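Local coordinates for protein lasso peptide isopeptidase AtxE2 (Asticcacaulis excentricus, PDB 5TXE) that hydrolyses the isopeptide bond of the lasso peptides astexin-2 and astexin-3, recognising their knotted shape and converting them to linear peptides, at residues A122-A126 against E636-K640; I49-S53 against A126-I130; T448-N452 against L523-A527; H214-G218 against E609-G613. The protein carries 1 engineered substitution. All coordinates share one frame; numbering follows the deposited sequence.

Interaction 1 of 4, residues A122-A126 against E636-K640; sequences APSGA and EHHVK
His637 and His638 meet the 122-126 loop through different settings of the first torsion. In His637 CG lies anti to the carbonyl carbon (chi1 -61°), which carries the imidazole out beside Pro123; in His638 CG lies anti to the backbone N (chi1 176°), and it is CB of His638 that approaches O of Ser124, at 3.4 Å. Pro123 lays CG over one face of the His637 ring, 4.3 Å from the ring centroid, in a CH-pi contact. Glu609 hydrogen-bonds ND1 of the same ring and Phe110 meets it edge-to-face, which together probably restrict its rotation.

The direct backbone link is a hydrogen bond from Val639 N to Ser124 O of 2.7 Å. Beside it, CA of Gly125 makes a CA-H...O contact of 3.4 Å with O of Val639; a side chain at Gly125 would run into this oxygen, and the backbone angles there call for glycine in any case. A water donates to Pro123 O at 2.6 Å and accepts from His638 N at 3.1 Å, giving the two loops a second, indirect bridge.

Ser124 OG accepts from Ala126 N at 3.1 Å, forming an ST turn, and also bonds the backbone of the bound lasso peptide. His638 bonds Glu610 through ND1 and the peptide backbone through NE2. A loop carrying the probable charge-relay histidine, pressed against a loop from the beta-propeller with the substrate held between domains, is characteristic of the prolyl oligopeptidase active site.

Interaction 2 of 4, residues I49-S53 against A126-I130; sequences IGTMS and ANLTI
Thr51 has the largest share of this contact, gripping the 126-130 segment with both its side chain and its backbone. A chi1 of -168° turns OG1 away from the amide nitrogen of its own residue and onto the partner, where the hydroxyl donates to Asn127 O at 2.7 Å, in the carbonyl plane, while the Thr51 backbone N donates to Thr129 OG1 at 3.1 Å. The two threonine side chains cross at about a right angle, CG2 of Thr51 lying 3.3 Å from OG1 of Thr129. A valine in place of Thr51 would probably leave the Asn127 carbonyl without its hydroxyl donor and weaken the hold between the loops.

The Asn127 amide folds back over the 49-53 backbone, its OD1 3.4 Å from CA of Thr51. Its other branch, ND2, makes a weak hydrogen bond of 3.4 Å to Gly50 O, the oxygen that also accepts from a water at 2.9 Å. Gly50 has a positive phi (80°), a conformation that favours glycine.

Both segments are loops of the N-terminal beta-propeller. The 49-53 loop leads from strand 48-49 toward strand 61-63. The 126-130 loop lies between strands 100-104 and 133-134, so the contact joins the start of one antiparallel sheet to the approach to the next.

Farther out, Arg372 braces the 49-53 loop by hydrogen bonds to the carbonyl oxygens of Ile49, Thr51 and Met52. On the partner segment, backbone bonds of Ala126 with Trp111 and of Leu128 with Leu109 fix its course. The methyl of Ala126, 3.8 Å from OG1 of Thr51, also packs on an apolar side chain of the bound lasso peptide.

Interaction 3 of 4, residues T448-N452 against L523-A527; sequences TGDEN and LTGLA. Engineered in segment 523-527: Ala527 (natural residue Ser).
Thr448 and Asn452 approach Leu526 and Thr524 where the 448-452 loop passes the C-terminal end of strand 523-525, with no direct hydrogen bond between the two backbones and CA of Thr448 6.5 Å from CA of Leu526. Leu526 has the largest buried surface: its side chain leaves trans to the amide nitrogen (chi1 176°), which brings its CB to 3.7 Å from O of Thr448 and its CD2 to 4.0 Å from CA of Gly449.

At the other end Asn452 and Thr524 reach toward each other from their two backbones, with OD1 of Asn452 3.1 Å from the methyl CG2 of Thr524. The hydroxyl of Thr524 is engaged by Ile435 O. Asn452 ND2 donates to a water at 3.0 Å, which in turn donates to Gly525 O, also at 3.0 Å. Were Asn452 replaced by an alanine, the water would probably lose its amide donor and a gap is likely to open beside Thr524.

Ala527, engineered from the nucleophilic serine, sits at the N-cap of helix 528-539 with a positive phi (62°): the nucleophile elbow of an alpha/beta hydrolase. With no direct hydrogen bond between the segments, the contact rests on van der Waals fit and one water bridge; as Thr448 OG1 also bonds Tyr438 N, the segment beside the elbow is tied to the alkoxide-stabilising tyrosine as well.

Interaction 4 of 4, residues H214-G218 against E609-G613; sequences HPLTG and EEYLG
Leu216, with the most surface buried in this contact, inserts its isobutyl group against the backbone of 609-613, which includes a weakly bonded helix at about 609-611. The first torsion of Leu216 (chi1 -165°) swings CG away from its own amide nitrogen, and its branched end lies along the 609-613 backbone, CG 3.5 Å from O of Glu609 and CD1 3.5 Å from N of Gly613.

Glu609, the second in buried area, touches the partner directly through the aliphatic part of its side chain. Its CG rests against the methyl CG2 of Thr217 at 3.5 Å, and the two side chains cross at a slant. Its carboxylate points on to His637 in the 636-640 loop. Thr217 turns its hydroxyl back into its own segment, where OG1 and ND1 of His214 share a nearly straight hydrogen bond of 3.0 Å. The other ring nitrogen of His214 bonds Asn562, a residue important for activity that binds astexin-3.

Leu612 comes third, its CB packing against CD1 of Leu216 at 4.2 Å while its own CD1 methyl approaches the carbonyl oxygens of Pro215 and Leu216.

The carbonyl oxygens of Leu216 and Glu609 stand 3.2 Å apart, two acceptors that cannot bond each other. A water beside them donates to Leu216 O at 2.8 Å and accepts from Leu612 N at 3.1 Å, tying the backbones together. The segments are therefore joined by aliphatic contact and water, without direct hydrogen bonds; this seam sets the loop near the substrate-binding Asn562 beside Glu610, which is probably the acid of the charge relay.

From the N terminus, the chain first closes on itself at interaction 2, where 49-53 meets 126-130 within the propeller. Interaction 1 begins where that loop ends, the two sharing Ala126, and closes only at 636-640, spanning most of the protein. Inside this long loop lies interaction 4, from 214-218 to 609-613, and inside that interaction 3, from 448-452 to 523-527, which stays within the hydrolase domain. Interactions 1 and 4 thus join propeller to hydrolase. At the domain interface, Val639 CG1 packs on Met52 SD, linking interactions 1 and 2, while a salt bridge from Lys640 to Glu451 connects interactions 1 and 3.

Interaction 1 of 4, residues A122-A126 against E636-K640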
loop_
_atom_site.group_PDB
_atom_site.type_symbol
_atom_site.label_atom_id
_atom_site.label_comp_id
_atom_site.label_asym_id
_atom_site.label_seq_id
_atom_site.Cartn_x
_atom_site.Cartn_y
_atom_site.Cartn_z
ATOM N N ALA A 122 9.212 -5.966 11.661
ATOM C CA ALA A 122 9.465 -6.656 10.404
ATOM C C ALA A 122 8.981 -5.780 9.212
ATOM O O ALA A 122 7.978 -5.127 9.312
ATOM C CB ALA A 122 8.772 -7.998 10.390
ATOM N N PRO A 123 9.724 -5.758 8.111
ATOM C CA PRO A 123 9.309 -5.028 6.933
ATOM C C PRO A 123 7.983 -5.548 6.365
ATOM O O PRO A 123 7.767 -6.749 6.333
ATOM C CB PRO A 123 10.398 -5.297 5.927
ATOM C CG PRO A 123 11.508 -5.953 6.633
ATOM C CD PRO A 123 10.995 -6.490 7.923
ATOM N N SER A 124 7.093 -4.641 5.964
ATOM C CA SER A 124 5.862 -5.042 5.329
ATOM C C SER A 124 6.243 -5.717 4.013
ATOM O O SER A 124 5.536 -6.569 3.540
ATOM C CB SER A 124 4.982 -3.829 5.090
ATOM O OG SER A 124 5.585 -3.043 4.056
ATOM N N GLY A 125 7.372 -5.290 3.435
ATOM C CA GLY A 125 7.818 -5.700 2.107
ATOM C C GLY A 125 7.704 -4.611 1.050
ATOM O O GLY A 125 8.201 -4.755 -0.085
ATOM N N ALA A 126 7.013 -3.538 1.395
ATOM C CA ALA A 126 6.896 -2.420 0.484
ATOM C C ALA A 126 8.237 -1.672 0.427
ATOM O O ALA A 126 8.944 -1.569 1.413
ATOM C CB ALA A 126 5.836 -1.472 0.997
ATOM N N GLU A 636 10.927 -13.760 1.773
ATOM C CA GLU A 636 9.869 -12.906 1.364
ATOM C C GLU A 636 9.199 -12.298 2.584
ATOM O O GLU A 636 9.500 -12.644 3.693
ATOM C CB GLU A 636 8.835 -13.662 0.580
ATOM C CG GLU A 636 9.167 -13.813 -0.881
ATOM C CD GLU A 636 9.138 -12.481 -1.617
ATOM O OE1 GLU A 636 8.817 -11.460 -0.989
ATOM O OE2 GLU A 636 9.485 -12.469 -2.836
ATOM N N HIS A 637 8.286 -11.367 2.333
ATOM C CA HIS A 637 7.643 -10.617 3.390
ATOM C C HIS A 637 6.128 -10.614 3.121
ATOM O O HIS A 637 5.633 -11.129 2.122
ATOM C CB HIS A 637 8.200 -9.192 3.436
ATOM C CG HIS A 637 9.644 -9.142 3.703
ATOM N ND1 HIS A 637 10.165 -9.459 4.932
ATOM C CD2 HIS A 637 10.699 -8.965 2.875
ATOM C CE1 HIS A 637 11.483 -9.411 4.870
ATOM N NE2 HIS A 637 11.829 -9.152 3.620
ATOM N N HIS A 638 5.433 -10.065 4.082
ATOM C CA HIS A 638 3.984 -9.888 4.098
ATOM C C HIS A 638 3.460 -9.418 2.761
ATOM O O HIS A 638 2.498 -9.983 2.258
ATOM C CB HIS A 638 3.716 -8.870 5.230
ATOM C CG HIS A 638 2.308 -8.455 5.388
ATOM N ND1 HIS A 638 1.348 -9.303 5.865
ATOM C CD2 HIS A 638 1.701 -7.253 5.205
ATOM C CE1 HIS A 638 0.191 -8.663 5.925
ATOM N NE2 HIS A 638 0.380 -7.420 5.518
ATOM N N VAL A 639 4.131 -8.447 2.160
ATOM C CA VAL A 639 3.980 -8.117 0.730
ATOM C C VAL A 639 5.261 -8.577 -0.010
ATOM O O VAL A 639 6.382 -8.319 0.477
ATOM C CB VAL A 639 3.806 -6.602 0.604
ATOM C CG1 VAL A 639 3.942 -6.139 -0.825
ATOM C CG2 VAL A 639 2.448 -6.201 1.172
ATOM N N LYS A 640 5.123 -9.231 -1.159
ATOM C CA LYS A 640 6.260 -9.868 -1.802
ATOM C C LYS A 640 7.014 -8.868 -2.632
ATOM O O LYS A 640 6.429 -7.954 -3.107
ATOM C CB LYS A 640 5.864 -11.079 -2.627
ATOM C CG LYS A 640 5.283 -12.189 -1.790
ATOM C CD LYS A 640 4.785 -13.324 -2.655
ATOM C CE LYS A 640 4.212 -14.464 -1.835
ATOM N NZ LYS A 640 2.856 -14.159 -1.284
HETATM O O HOH W 1 6.797 -9.159 6.702
#

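Interaction 2 of 4, residues I49-S53 against A126-I130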
loop_
_atom_site.group_PDB
_atom_site.type_symbol
_atom_site.label_atom_id
_atom_site.label_comp_id
_atom_site.label_asym_id
_atom_site.label_seq_id
_atom_site.Cartn_x
_atom_site.Cartn_y
_atom_site.Cartn_z
ATOM N N ILE A 49 6.562 4.278 -9.798
ATOM C CA ILE A 49 7.230 5.414 -9.193
ATOM C C ILE A 49 6.787 5.519 -7.756
ATOM O O ILE A 49 5.583 5.626 -7.483
ATOM C CB ILE A 49 6.815 6.714 -9.909
ATOM C CG1 ILE A 49 7.285 6.691 -11.355
ATOM C CG2 ILE A 49 7.396 7.911 -9.191
ATOM C CD1 ILE A 49 6.600 7.714 -12.248
ATOM N N GLY A 50 7.724 5.402 -6.830
ATOM C CA GLY A 50 7.401 5.451 -5.382
ATOM C C GLY A 50 6.857 4.137 -4.811
ATOM O O GLY A 50 6.759 3.140 -5.495
ATOM N N THR A 51 6.485 4.148 -3.543
ATOM C CA THR A 51 6.038 2.935 -2.869
ATOM C C THR A 51 4.777 2.405 -3.512
ATOM O O THR A 51 3.989 3.138 -4.171
ATOM C CB THR A 51 5.888 3.187 -1.318
ATOM O OG1 THR A 51 5.713 1.979 -0.604
ATOM C CG2 THR A 51 4.744 4.117 -0.986
ATOM N N MET A 52 4.550 1.137 -3.252
ATOM C CA MET A 52 3.482 0.409 -3.882
ATOM C C MET A 52 2.146 1.104 -3.764
ATOM O O MET A 52 1.459 1.271 -4.744
ATOM C CB MET A 52 3.335 -0.984 -3.275
ATOM C CG MET A 52 4.560 -1.846 -3.560
ATOM S SD MET A 52 4.307 -3.584 -3.078
ATOM C CE MET A 52 2.525 -3.736 -3.369
ATOM N N SER A 53 1.789 1.482 -2.560
ATOM C CA SER A 53 0.497 2.057 -2.307
ATOM C C SER A 53 0.698 3.506 -1.969
ATOM O O SER A 53 1.109 3.828 -0.889
ATOM C CB SER A 53 -0.186 1.328 -1.150
ATOM O OG SER A 53 -1.348 2.029 -0.766
ATOM N N ALA A 126 7.013 -3.538 1.395
ATOM C CA ALA A 126 6.896 -2.420 0.484
ATOM C C ALA A 126 8.237 -1.672 0.427
ATOM O O ALA A 126 8.944 -1.569 1.413
ATOM C CB ALA A 126 5.836 -1.472 0.997
ATOM N N ASN A 127 8.540 -1.112 -0.729
ATOM C CA ASN A 127 9.696 -0.222 -0.888
ATOM C C ASN A 127 9.524 1.164 -0.326
ATOM O O ASN A 127 8.437 1.778 -0.376
ATOM C CB ASN A 127 10.065 -0.134 -2.384
ATOM C CG ASN A 127 8.914 0.359 -3.261
ATOM O OD1 ASN A 127 7.737 -0.050 -3.120
ATOM N ND2 ASN A 127 9.249 1.232 -4.172
ATOM N N LEU A 128 10.606 1.681 0.199
ATOM C CA LEU A 128 10.649 3.073 0.681
ATOM C C LEU A 128 10.567 4.004 -0.488
ATOM O O LEU A 128 11.247 3.794 -1.484
ATOM C CB LEU A 128 11.980 3.345 1.338
ATOM C CG LEU A 128 12.177 4.704 2.027
ATOM C CD1 LEU A 128 11.270 4.854 3.248
ATOM C CD2 LEU A 128 13.629 4.874 2.438
ATOM N N THR A 129 9.694 4.992 -0.399
ATOM C CA THR A 129 9.620 6.059 -1.370
ATOM C C THR A 129 10.895 6.907 -1.266
ATOM O O THR A 129 11.275 7.361 -0.185
ATOM C CB THR A 129 8.405 6.945 -1.120
ATOM O OG1 THR A 129 7.231 6.213 -1.398
ATOM C CG2 THR A 129 8.382 8.132 -2.106
ATOM N N ILE A 130 11.581 7.090 -2.384
ATOM C CA ILE A 130 12.854 7.814 -2.352
ATOM C C ILE A 130 12.558 9.233 -2.879
ATOM O O ILE A 130 12.229 9.431 -4.085
ATOM C CB ILE A 130 13.914 7.140 -3.247
ATOM C CG1 ILE A 130 14.156 5.678 -2.829
ATOM C CG2 ILE A 130 15.218 7.959 -3.263
ATOM C CD1 ILE A 130 14.707 5.554 -1.415
HETATM O O HOH W 2 8.736 1.921 -7.167
#

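Interaction 3 of 4, residues T448-N452 against L523-A527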
loop_
_atom_site.group_PDB
_atom_site.type_symbol
_atom_site.label_atom_id
_atom_site.label_comp_id
_atom_site.label_asym_id
_atom_site.label_seq_id
_atom_site.Cartn_x
_atom_site.Cartn_y
_atom_site.Cartn_z
ATOM N N THR A 448 -4.556 -5.323 -3.341
ATOM C CA THR A 448 -3.685 -4.938 -2.248
ATOM C C THR A 448 -2.526 -5.885 -2.191
ATOM O O THR A 448 -2.685 -7.115 -2.249
ATOM C CB THR A 448 -4.442 -4.975 -0.916
ATOM O OG1 THR A 448 -5.561 -4.100 -1.022
ATOM C CG2 THR A 448 -3.572 -4.503 0.189
ATOM N N GLY A 449 -1.338 -5.319 -2.094
ATOM C CA GLY A 449 -0.109 -6.126 -2.073
ATOM C C GLY A 449 0.375 -6.640 -3.398
ATOM O O GLY A 449 1.379 -7.328 -3.470
ATOM N N ASP A 450 -0.321 -6.299 -4.454
ATOM C CA ASP A 450 0.029 -6.716 -5.807
ATOM C C ASP A 450 0.233 -8.235 -5.942
ATOM O O ASP A 450 1.314 -8.710 -6.292
ATOM C CB ASP A 450 1.258 -5.915 -6.337
ATOM C CG ASP A 450 1.493 -6.166 -7.856
ATOM O OD1 ASP A 450 0.684 -6.955 -8.441
ATOM O OD2 ASP A 450 2.496 -5.649 -8.422
ATOM N N GLU A 451 -0.826 -8.988 -5.657
ATOM C CA GLU A 451 -0.763 -10.444 -5.596
ATOM C C GLU A 451 -1.684 -11.110 -6.619
ATOM O O GLU A 451 -1.508 -12.292 -6.925
ATOM C CB GLU A 451 -1.373 -10.927 -4.278
ATOM C CG GLU A 451 -0.540 -11.243 -3.102
ATOM C CD GLU A 451 0.587 -12.276 -3.292
ATOM O OE1 GLU A 451 0.506 -13.502 -2.837
ATOM O OE2 GLU A 451 1.611 -11.744 -3.773
ATOM N N ASN A 452 -2.749 -10.425 -7.013
ATOM C CA ASN A 452 -3.790 -11.075 -7.795
ATOM C C ASN A 452 -4.045 -10.289 -9.046
ATOM O O ASN A 452 -4.618 -9.208 -8.977
ATOM C CB ASN A 452 -5.054 -11.217 -6.968
ATOM C CG ASN A 452 -4.858 -12.183 -5.791
ATOM O OD1 ASN A 452 -4.905 -13.385 -5.976
ATOM N ND2 ASN A 452 -4.585 -11.636 -4.590
ATOM N N LEU A 523 -12.488 -16.131 -4.697
ATOM C CA LEU A 523 -12.147 -15.048 -3.835
ATOM C C LEU A 523 -10.644 -15.058 -3.513
ATOM O O LEU A 523 -10.123 -16.110 -3.207
ATOM C CB LEU A 523 -12.944 -15.163 -2.551
ATOM C CG LEU A 523 -12.726 -14.134 -1.495
ATOM C CD1 LEU A 523 -13.192 -12.752 -1.949
ATOM C CD2 LEU A 523 -13.485 -14.529 -0.238
ATOM N N THR A 524 -10.002 -13.873 -3.560
ATOM C CA THR A 524 -8.608 -13.723 -3.244
ATOM C C THR A 524 -8.480 -12.724 -2.095
ATOM O O THR A 524 -9.338 -11.902 -1.900
ATOM C CB THR A 524 -7.747 -13.203 -4.396
ATOM O OG1 THR A 524 -8.103 -11.866 -4.727
ATOM C CG2 THR A 524 -7.906 -14.038 -5.603
ATOM N N GLY A 525 -7.407 -12.816 -1.336
ATOM C CA GLY A 525 -7.107 -11.807 -0.336
ATOM C C GLY A 525 -5.673 -11.827 0.184
ATOM O O GLY A 525 -5.028 -12.876 0.226
ATOM N N LEU A 526 -5.183 -10.644 0.512
ATOM C CA LEU A 526 -3.931 -10.423 1.189
ATOM C C LEU A 526 -4.184 -9.384 2.276
ATOM O O LEU A 526 -4.967 -8.454 2.111
ATOM C CB LEU A 526 -2.889 -9.925 0.197
ATOM C CG LEU A 526 -1.538 -9.548 0.797
ATOM C CD1 LEU A 526 -0.446 -9.831 -0.232
ATOM C CD2 LEU A 526 -1.464 -8.076 1.185
ATOM N N ALA A 527 -3.527 -9.561 3.416
ATOM C CA ALA A 527 -3.647 -8.657 4.561
ATOM C C ALA A 527 -5.100 -8.647 5.072
ATOM O O ALA A 527 -5.643 -9.704 5.355
ATOM C CB ALA A 527 -3.130 -7.270 4.192
HETATM O O HOH W 3 -4.070 -13.698 -2.462
#

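Interaction 4 of 4, residues H214-G218 against E609-G613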
loop_
_atom_site.group_PDB
_atom_site.type_symbol
_atom_site.label_atom_id
_atom_site.label_comp_id
_atom_site.label_asym_id
_atom_site.label_seq_id
_atom_site.Cartn_x
_atom_site.Cartn_y
_atom_site.Cartn_z
ATOM N N HIS A 214 9.356 -12.257 18.393
ATOM C CA HIS A 214 8.252 -12.344 17.453
ATOM C C HIS A 214 8.524 -13.578 16.587
ATOM O O HIS A 214 9.135 -13.486 15.544
ATOM C CB HIS A 214 8.139 -11.053 16.614
ATOM C CG HIS A 214 6.930 -11.025 15.725
ATOM N ND1 HIS A 214 6.990 -11.180 14.353
ATOM C CD2 HIS A 214 5.619 -10.911 16.025
ATOM C CE1 HIS A 214 5.777 -11.099 13.842
ATOM N NE2 HIS A 214 4.921 -10.957 14.837
ATOM N N PRO A 215 8.110 -14.746 17.049
ATOM C CA PRO A 215 8.523 -16.023 16.495
ATOM C C PRO A 215 8.169 -16.219 15.034
ATOM O O PRO A 215 8.916 -16.872 14.257
ATOM C CB PRO A 215 7.804 -17.028 17.339
ATOM C CG PRO A 215 7.415 -16.329 18.599
ATOM C CD PRO A 215 7.398 -14.852 18.330
ATOM N N LEU A 216 7.058 -15.644 14.629
ATOM C CA LEU A 216 6.649 -15.766 13.252
ATOM C C LEU A 216 7.756 -15.409 12.307
ATOM O O LEU A 216 7.991 -16.128 11.293
ATOM C CB LEU A 216 5.428 -14.892 12.936
ATOM C CG LEU A 216 4.707 -15.226 11.621
ATOM C CD1 LEU A 216 3.979 -16.533 11.729
ATOM C CD2 LEU A 216 3.750 -14.102 11.240
ATOM N N THR A 217 8.461 -14.344 12.647
ATOM C CA THR A 217 9.488 -13.825 11.790
ATOM C C THR A 217 10.916 -14.200 12.150
ATOM O O THR A 217 11.792 -13.959 11.366
ATOM C CB THR A 217 9.383 -12.301 11.668
ATOM O OG1 THR A 217 9.520 -11.725 12.927
ATOM C CG2 THR A 217 7.955 -11.858 11.105
ATOM N N GLY A 218 11.175 -14.802 13.302
ATOM C CA GLY A 218 12.550 -15.199 13.600
ATOM C C GLY A 218 12.727 -15.524 15.067
ATOM O O GLY A 218 11.917 -15.131 15.924
ATOM N N GLU A 609 8.325 -15.966 5.795
ATOM C CA GLU A 609 8.214 -15.179 7.024
ATOM C C GLU A 609 6.792 -15.213 7.639
ATOM O O GLU A 609 6.616 -14.786 8.771
ATOM C CB GLU A 609 8.656 -13.772 6.693
ATOM C CG GLU A 609 8.701 -12.793 7.824
ATOM C CD GLU A 609 9.502 -11.521 7.481
ATOM O OE1 GLU A 609 8.862 -10.490 7.160
ATOM O OE2 GLU A 609 10.758 -11.563 7.511
ATOM N N GLU A 610 5.803 -15.797 6.953
ATOM C CA GLU A 610 4.472 -15.933 7.546
ATOM C C GLU A 610 3.965 -17.334 7.562
ATOM O O GLU A 610 2.903 -17.570 8.151
ATOM C CB GLU A 610 3.445 -15.074 6.782
ATOM C CG GLU A 610 3.746 -13.580 6.869
ATOM C CD GLU A 610 2.645 -12.712 6.241
ATOM O OE1 GLU A 610 2.156 -12.996 5.093
ATOM O OE2 GLU A 610 2.304 -11.694 6.883
ATOM N N TYR A 611 4.675 -18.277 6.953
ATOM C CA TYR A 611 4.090 -19.601 6.804
ATOM C C TYR A 611 3.839 -20.353 8.083
ATOM O O TYR A 611 2.954 -21.204 8.087
ATOM C CB TYR A 611 4.873 -20.492 5.830
ATOM C CG TYR A 611 5.881 -21.442 6.427
ATOM C CD1 TYR A 611 7.051 -20.986 6.982
ATOM C CD2 TYR A 611 5.694 -22.787 6.359
ATOM C CE1 TYR A 611 7.972 -21.868 7.543
ATOM C CE2 TYR A 611 6.618 -23.679 6.865
ATOM C CZ TYR A 611 7.752 -23.220 7.470
ATOM O OH TYR A 611 8.650 -24.107 8.000
ATOM N N LEU A 612 4.616 -20.107 9.145
ATOM C CA LEU A 612 4.497 -20.886 10.322
ATOM C C LEU A 612 3.077 -20.808 10.895
ATOM O O LEU A 612 2.542 -21.806 11.390
ATOM C CB LEU A 612 5.456 -20.420 11.403
ATOM C CG LEU A 612 6.938 -20.751 11.145
ATOM C CD1 LEU A 612 7.819 -20.170 12.227
ATOM C CD2 LEU A 612 7.109 -22.235 11.073
ATOM N N GLY A 613 2.513 -19.617 10.798
ATOM C CA GLY A 613 1.132 -19.332 11.161
ATOM C C GLY A 613 0.095 -20.171 10.467
ATOM O O GLY A 613 -0.981 -20.436 11.035
HETATM O O HOH W 4 6.771 -17.885 9.421
HETATM O O HOH W 5 11.590 -14.146 8.213
#